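Local coordinates for protein oxidized polyvinyl alcohol hydrolase (Sphingopyxis, PDB 3WLA) that hydrolyses beta-diketones such as 4,6-nonanedione and cleaves oxidized polyvinyl alcohol in the second step of polyvinyl alcohol degradation, at residues A[52-57]-A[85-90]; A[114-119]-A[161-166]; A[20-25]-A[34-39]. All coordinates share one frame; numbering follows the deposited sequence.

Contact 1: A[52-57]-A[85-90]; sequences PMVGTV and PVRQCA. With SO4 (sulfate ion), chain D.
R87 reaches from the 85-90 loop to the carbonyls that follow strand 47-53. Its chain bends at chi3 (-62°), and NH1 ends beside two backbone oxygens. NH1 donates to G55 O at 3.0 Å and to T56 O at 3.0 Å. Both bonds are weak, because the N-H points straight at neither oxygen. T56 O lies at the edge of the guanidinium, near its plane. NH2 turns to G97 O, in a loop outside the two segments.

V54 crosses R87 at about a right angle, and its CG2 sits over one face of the guanidinium, 3.6 Å from NE. Further back, M53 CG meets the ring of P85 at CG in an apolar contact, again at 3.6 Å. L138 of helix 133-145 packs against both M53 and P85.

A water also joins the backbones. It donates to P85 O at 2.7 Å and accepts a weak bond from V54 N.

The amides of T56 and V57 bind a sulfate, probably from the crystallisation liquor. T56 N donates to sulfate O1 at 2.8 Å, and V57 N to O2 at 2.9 Å. R87 thus meets, through two weak bonds, the carbonyls of a loop whose N-H groups hold an anion beside S162. Such amides are consistent with an oxyanion hole, and the nearby positive charge may polarise them further.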
# COMPACT_ATOMS: atom_id res chain seq x y z
N PRO A 52 -6.25 4.71 2.21
CA PRO A 52 -4.89 5.22 2.37
C PRO A 52 -4.26 4.84 3.71
O PRO A 52 -4.91 4.98 4.73
CB PRO A 52 -5.09 6.74 2.25
CG PRO A 52 -6.43 6.94 2.96
CD PRO A 52 -7.25 5.76 2.42
N MET A 53 -3.00 4.42 3.70
CA MET A 53 -2.28 4.00 4.91
C MET A 53 -1.04 4.78 5.19
O MET A 53 -0.21 5.01 4.26
CB MET A 53 -1.86 2.52 4.80
CG MET A 53 -3.04 1.61 4.92
SD MET A 53 -2.67 -0.11 4.78
CE MET A 53 -2.14 -0.14 2.90
N VAL A 54 -0.89 5.18 6.47
CA VAL A 54 0.31 5.90 6.92
C VAL A 54 1.45 4.89 7.04
O VAL A 54 1.25 3.68 7.00
CB VAL A 54 0.16 6.53 8.35
CG1 VAL A 54 -0.74 7.76 8.31
CG2 VAL A 54 -0.47 5.50 9.29
N GLY A 55 2.63 5.44 7.27
CA GLY A 55 3.82 4.68 7.45
C GLY A 55 4.24 4.57 8.91
O GLY A 55 3.49 4.14 9.79
N THR A 56 5.45 4.98 9.18
CA THR A 56 5.96 4.79 10.53
C THR A 56 5.69 5.92 11.52
O THR A 56 5.42 5.65 12.72
CB THR A 56 7.49 4.61 10.51
OG1 THR A 56 7.86 3.59 9.56
CG2 THR A 56 8.03 4.37 11.98
N VAL A 57 5.76 7.16 11.03
CA VAL A 57 5.62 8.29 11.96
C VAL A 57 4.45 9.25 11.81
O VAL A 57 4.31 10.18 12.61
CB VAL A 57 6.94 9.10 12.03
CG1 VAL A 57 8.10 8.13 12.36
CG2 VAL A 57 7.19 9.81 10.73
N PRO A 85 -7.28 2.90 7.87
CA PRO A 85 -7.10 1.98 9.00
C PRO A 85 -6.05 2.42 9.95
O PRO A 85 -5.05 3.00 9.54
CB PRO A 85 -6.75 0.67 8.31
CG PRO A 85 -5.85 1.17 7.18
CD PRO A 85 -6.54 2.43 6.67
N VAL A 86 -6.27 2.14 11.23
CA VAL A 86 -5.32 2.48 12.26
C VAL A 86 -4.35 1.28 12.51
O VAL A 86 -4.76 0.10 12.58
CB VAL A 86 -6.05 2.85 13.59
CG1 VAL A 86 -5.00 3.09 14.69
CG2 VAL A 86 -6.89 4.16 13.35
N ARG A 87 -3.06 1.59 12.64
CA ARG A 87 -2.04 0.54 12.84
C ARG A 87 -2.24 -0.14 14.22
O ARG A 87 -2.56 0.55 15.19
CB ARG A 87 -0.63 1.17 12.80
CG ARG A 87 -0.18 1.70 11.41
CD ARG A 87 0.98 2.69 11.54
NE ARG A 87 0.49 3.83 12.33
CZ ARG A 87 1.22 4.84 12.77
NH1 ARG A 87 2.54 4.90 12.48
NH2 ARG A 87 0.62 5.80 13.52
N GLN A 88 -1.99 -1.44 14.31
CA GLN A 88 -2.13 -2.17 15.59
C GLN A 88 -1.37 -1.47 16.72
O GLN A 88 -1.91 -1.28 17.82
CB GLN A 88 -1.59 -3.60 15.48
CG GLN A 88 -2.38 -4.49 14.60
CD GLN A 88 -1.74 -5.84 14.38
OE1 GLN A 88 -1.62 -6.30 13.24
NE2 GLN A 88 -1.33 -6.49 15.48
N CYS A 89 -0.12 -1.08 16.44
CA CYS A 89 0.75 -0.43 17.43
C CYS A 89 0.25 0.93 17.95
O CYS A 89 0.70 1.40 19.01
CB CYS A 89 2.19 -0.25 16.82
SG CYS A 89 2.06 0.69 15.22
N ALA A 90 -0.63 1.60 17.20
CA ALA A 90 -1.15 2.89 17.66
C ALA A 90 -2.29 2.67 18.66
O ALA A 90 -2.86 3.62 19.17
CB ALA A 90 -1.65 3.73 16.45
S SO4 D . 7.58 7.13 7.54
O1 SO4 D . 7.43 5.68 7.35
O2 SO4 D . 6.41 7.67 8.29
O3 SO4 D . 8.74 7.39 8.36
O4 SO4 D . 7.73 7.85 6.27
O HOH W 1 -3.71 5.01 8.27

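Contact 2: A[114-119]-A[161-166]; sequences WNDGRA and ISAGGT. With SO4 (sulfate ion), chain D.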
# COMPACT_ATOMS: atom_id res chain seq x y z
N TRP A 114 3.19 -2.01 10.29
CA TRP A 114 2.22 -2.85 9.61
C TRP A 114 2.83 -4.21 9.45
O TRP A 114 4.05 -4.32 9.30
CB TRP A 114 1.88 -2.33 8.18
CG TRP A 114 1.12 -1.01 8.14
CD1 TRP A 114 1.61 0.23 7.78
CD2 TRP A 114 -0.25 -0.81 8.47
NE1 TRP A 114 0.62 1.16 7.86
CE2 TRP A 114 -0.54 0.57 8.27
CE3 TRP A 114 -1.28 -1.66 8.91
CZ2 TRP A 114 -1.83 1.13 8.50
CZ3 TRP A 114 -2.58 -1.10 9.14
CH2 TRP A 114 -2.83 0.29 8.93
N ASN A 115 1.97 -5.25 9.49
CA ASN A 115 2.39 -6.64 9.34
C ASN A 115 2.62 -6.73 7.81
O ASN A 115 1.83 -7.36 7.09
CB ASN A 115 1.26 -7.59 9.72
CG ASN A 115 0.96 -7.61 11.23
OD1 ASN A 115 -0.08 -8.12 11.64
ND2 ASN A 115 1.87 -7.09 12.05
N ASP A 116 3.70 -6.09 7.34
CA ASP A 116 3.96 -6.03 5.92
C ASP A 116 5.02 -6.92 5.29
O ASP A 116 5.22 -6.85 4.10
CB ASP A 116 4.23 -4.58 5.50
CG ASP A 116 5.41 -3.95 6.25
OD1 ASP A 116 6.36 -4.69 6.64
OD2 ASP A 116 5.39 -2.70 6.44
N GLY A 117 5.68 -7.76 6.07
CA GLY A 117 6.71 -8.59 5.46
C GLY A 117 7.30 -9.53 6.49
O GLY A 117 7.70 -9.12 7.59
N ARG A 118 7.36 -10.81 6.14
CA ARG A 118 7.88 -11.78 7.10
C ARG A 118 9.32 -11.40 7.57
O ARG A 118 10.11 -10.87 6.80
CB ARG A 118 7.92 -13.18 6.44
CG ARG A 118 8.92 -13.26 5.28
CD ARG A 118 8.92 -14.71 4.67
NE ARG A 118 9.60 -14.76 3.39
CZ ARG A 118 10.88 -15.16 3.22
NH1 ARG A 118 11.58 -15.58 4.28
NH2 ARG A 118 11.49 -15.08 2.02
N ALA A 119 9.62 -11.71 8.81
CA ALA A 119 10.96 -11.47 9.34
C ALA A 119 11.93 -12.38 8.55
O ALA A 119 11.57 -13.47 8.09
CB ALA A 119 10.98 -11.82 10.79
N ILE A 161 1.99 5.27 2.11
CA ILE A 161 3.32 5.83 2.06
C ILE A 161 4.26 5.03 2.97
O ILE A 161 3.88 4.63 4.08
CB ILE A 161 3.26 7.33 2.48
CG1 ILE A 161 4.67 7.91 2.55
CG2 ILE A 161 2.60 7.49 3.92
CD1 ILE A 161 5.56 7.81 1.23
N SER A 162 5.46 4.70 2.48
CA SER A 162 6.47 4.01 3.30
C SER A 162 5.97 2.65 3.86
O SER A 162 5.60 1.78 3.08
CB SER A 162 6.92 4.99 4.42
OG SER A 162 8.10 4.52 5.09
N ALA A 163 5.96 2.42 5.18
CA ALA A 163 5.44 1.12 5.67
C ALA A 163 4.01 0.90 5.11
O ALA A 163 3.62 -0.22 4.82
CB ALA A 163 5.43 1.10 7.25
N GLY A 164 3.25 1.98 4.92
CA GLY A 164 1.92 1.82 4.36
C GLY A 164 1.97 1.39 2.88
O GLY A 164 1.07 0.73 2.40
N GLY A 165 3.02 1.77 2.16
CA GLY A 165 3.15 1.35 0.76
C GLY A 165 3.59 -0.11 0.76
O GLY A 165 3.17 -0.91 -0.07
N THR A 166 4.41 -0.47 1.75
CA THR A 166 4.89 -1.87 1.91
C THR A 166 3.69 -2.79 2.16
O THR A 166 3.54 -3.88 1.56
CB THR A 166 5.84 -2.02 3.11
OG1 THR A 166 6.94 -1.10 2.98
CG2 THR A 166 6.40 -3.49 3.14
S SO4 D . 7.58 7.13 7.54
O1 SO4 D . 7.43 5.68 7.35
O2 SO4 D . 6.41 7.67 8.29
O3 SO4 D . 8.74 7.39 8.36
O4 SO4 D . 7.73 7.85 6.27
O HOH W 2 7.80 -1.25 5.70
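W114 and D116 pack against A163, G164 and T166, the first turn of the helix behind the probable nucleophile elbow. In this alpha/beta-hydrolase, the sequence G160-x-S162-x-G164 fits the GxSxG pattern. S162 is probably the nucleophile, and it sits in the sharp turn between strand 155-161 and helix 163-174. Its phi of 57° fits the strained backbone expected there. S162 OG is hydrogen-bonded to H285 NE2, and it also donates to sulfate O1 at 2.6 Å.

The indole of W114 lies alongside the start of the helix with its five-membered ring. CD1 comes to 3.6 Å from A163 O, and A163 CB lies in plane at the ring edge, 4.0 Å from CD1. NE1 passes G164 CA at 3.8 Å without bonding to this segment. Its hydrogen bond goes to V54 O, so the indole bridges the helix start and the loop after strand 47-53.

D116 meets T166 one turn further on. CG of D116 stands between its backbone N and carbonyl carbon (chi1 58°), which swings the carboxylate over the T166 methyl. D116 CG and T166 CG2 are only 3.3 Å apart. No direct hydrogen bond links the two segments. D116 OD1 is hydrogen-bonded to Y190 OH, and T166 OG1 to E188 N. A water links the two side chains: it donates to D116 OD2 at 2.9 Å and is hydrogen-bonded to T166 OG1 at the same distance.

Contact 3: A[20-25]-A[34-39]; sequences AGLNTD and AFVVVP
N23 lies over one face of the F35 ring, with CB 3.9 Å from the ring centroid in a CH-pi contact. The N23 amide is stacked on the ring, its plane only 10° from that of the phenyl group. CG of F35 stands between its own backbone N and carbonyl carbon (chi1 56°), which folds the ring back against N23. At the ring edge, in plane, is V37 CG2, which also meets N23 ND2 at 3.7 Å. ND2 is hydrogen-bonded to K19 O and makes a weak bond to G21 O within its own strand. F137, M141 and V145 of helix 133-145 pack against F35 as well, so this side of the sheet is covered by that helix.

On the other sheet face, L22 CD1 touches V36 CG2 at 3.9 Å. N61 and L64 of helix 60-65 also pack on V36.

The backbones run antiparallel. G21 pairs with V37 and N23 with F35 as hydrogen-bonded pairs, with L22 and V36 as the non-hydrogen-bonded pair between them. G21 N donates to V37 O at 2.8 Å, and V37 N returns a bond to G21 O at 2.9 Å. N23 N to F35 O and F35 N to N23 O complete the set. G21 has a positive phi (86°), at which a side chain would jam against the carbonyl before it.

Strand 31-38 also bonds to strand 81-85, while strand 21-28 is one of the two outermost strands of the sheet. This is the antiparallel N-terminal hairpin that edges the central sheet of an alpha/beta-hydrolase.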
# COMPACT_ATOMS: atom_id res chain seq x y z
N ALA A 20 -19.78 6.83 10.43
CA ALA A 20 -18.94 7.86 9.89
C ALA A 20 -17.95 8.27 10.96
O ALA A 20 -18.26 8.28 12.16
CB ALA A 20 -19.77 9.07 9.47
N GLY A 21 -16.74 8.61 10.53
CA GLY A 21 -15.73 9.03 11.49
C GLY A 21 -14.93 7.89 12.11
O GLY A 21 -14.71 6.84 11.48
N LEU A 22 -14.48 8.09 13.33
CA LEU A 22 -13.68 7.07 14.00
C LEU A 22 -14.51 5.89 14.45
O LEU A 22 -15.58 6.06 15.09
CB LEU A 22 -12.94 7.62 15.23
CG LEU A 22 -12.14 6.55 15.99
CD1 LEU A 22 -11.06 5.94 15.02
CD2 LEU A 22 -11.44 7.18 17.21
N ASN A 23 -14.00 4.70 14.11
CA ASN A 23 -14.57 3.43 14.53
C ASN A 23 -13.48 2.70 15.35
O ASN A 23 -12.32 2.60 14.89
CB ASN A 23 -14.91 2.56 13.32
CG ASN A 23 -16.06 3.11 12.51
OD1 ASN A 23 -17.13 2.49 12.43
ND2 ASN A 23 -15.86 4.28 11.90
N THR A 24 -13.86 2.20 16.54
CA THR A 24 -12.95 1.46 17.42
C THR A 24 -13.56 0.11 17.79
O THR A 24 -14.74 -0.15 17.56
CB THR A 24 -12.61 2.26 18.71
OG1 THR A 24 -13.84 2.64 19.39
CG2 THR A 24 -11.80 3.52 18.34
N ASP A 25 -12.73 -0.79 18.29
CA ASP A 25 -13.20 -2.12 18.67
C ASP A 25 -13.77 -3.04 17.60
O ASP A 25 -14.67 -3.85 17.85
CB ASP A 25 -14.20 -2.02 19.84
CG ASP A 25 -13.54 -1.52 21.11
OD1 ASP A 25 -12.32 -1.78 21.28
OD2 ASP A 25 -14.22 -0.89 21.95
N ALA A 34 -9.22 -0.35 14.76
CA ALA A 34 -9.86 0.93 14.55
C ALA A 34 -9.61 1.46 13.13
O ALA A 34 -8.61 1.08 12.48
CB ALA A 34 -9.33 1.93 15.60
N PHE A 35 -10.50 2.33 12.67
CA PHE A 35 -10.39 2.93 11.32
C PHE A 35 -11.33 4.14 11.18
O PHE A 35 -12.33 4.26 11.91
CB PHE A 35 -10.68 1.87 10.23
CG PHE A 35 -12.01 1.18 10.36
CD1 PHE A 35 -12.13 -0.03 11.00
CD2 PHE A 35 -13.17 1.77 9.80
CE1 PHE A 35 -13.40 -0.70 11.09
CE2 PHE A 35 -14.43 1.15 9.87
CZ PHE A 35 -14.56 -0.09 10.51
N VAL A 36 -10.96 5.06 10.28
CA VAL A 36 -11.73 6.27 10.08
C VAL A 36 -12.49 6.20 8.75
O VAL A 36 -11.91 5.93 7.71
CB VAL A 36 -10.78 7.49 10.16
CG1 VAL A 36 -11.51 8.78 9.97
CG2 VAL A 36 -10.09 7.50 11.54
N VAL A 37 -13.80 6.42 8.80
CA VAL A 37 -14.65 6.37 7.60
C VAL A 37 -15.04 7.79 7.18
O VAL A 37 -15.52 8.58 8.00
CB VAL A 37 -15.94 5.55 7.90
CG1 VAL A 37 -16.92 5.58 6.67
CG2 VAL A 37 -15.56 4.09 8.18
N VAL A 38 -14.77 8.14 5.92
CA VAL A 38 -15.13 9.48 5.37
C VAL A 38 -15.94 9.18 4.13
O VAL A 38 -15.40 9.01 3.05
CB VAL A 38 -13.87 10.31 4.97
CG1 VAL A 38 -14.28 11.76 4.65
CG2 VAL A 38 -12.85 10.31 6.12
N PRO A 39 -17.28 9.08 4.26
CA PRO A 39 -18.08 8.77 3.07
C PRO A 39 -18.21 9.91 2.08
O PRO A 39 -18.02 11.06 2.40
CB PRO A 39 -19.43 8.37 3.67
CG PRO A 39 -19.59 9.34 4.79
CD PRO A 39 -18.14 9.38 5.42

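Overall arrangement
The three contacts run from the sheet edge to the probable catalytic serine. Contact 3 joins contact 1 through the backbone: V86 N is 2.9 Å from A34 O, a probable hydrogen bond, and the centres of contacts 1 and 3 are about 14 Å apart. Contacts 1 and 2 lie closer, with centres about 10 Å apart. W114 NE1 reaches V54 O at 2.7 Å, and R87 CG packs on W114 CE2 at 3.4 Å. Both contacts meet the same sulfate, held by T56 and V57 from one and S162 from the other, so together they frame the probable active site. Contact 3 does not touch contact 2; their nearest atoms are about 7 Å apart.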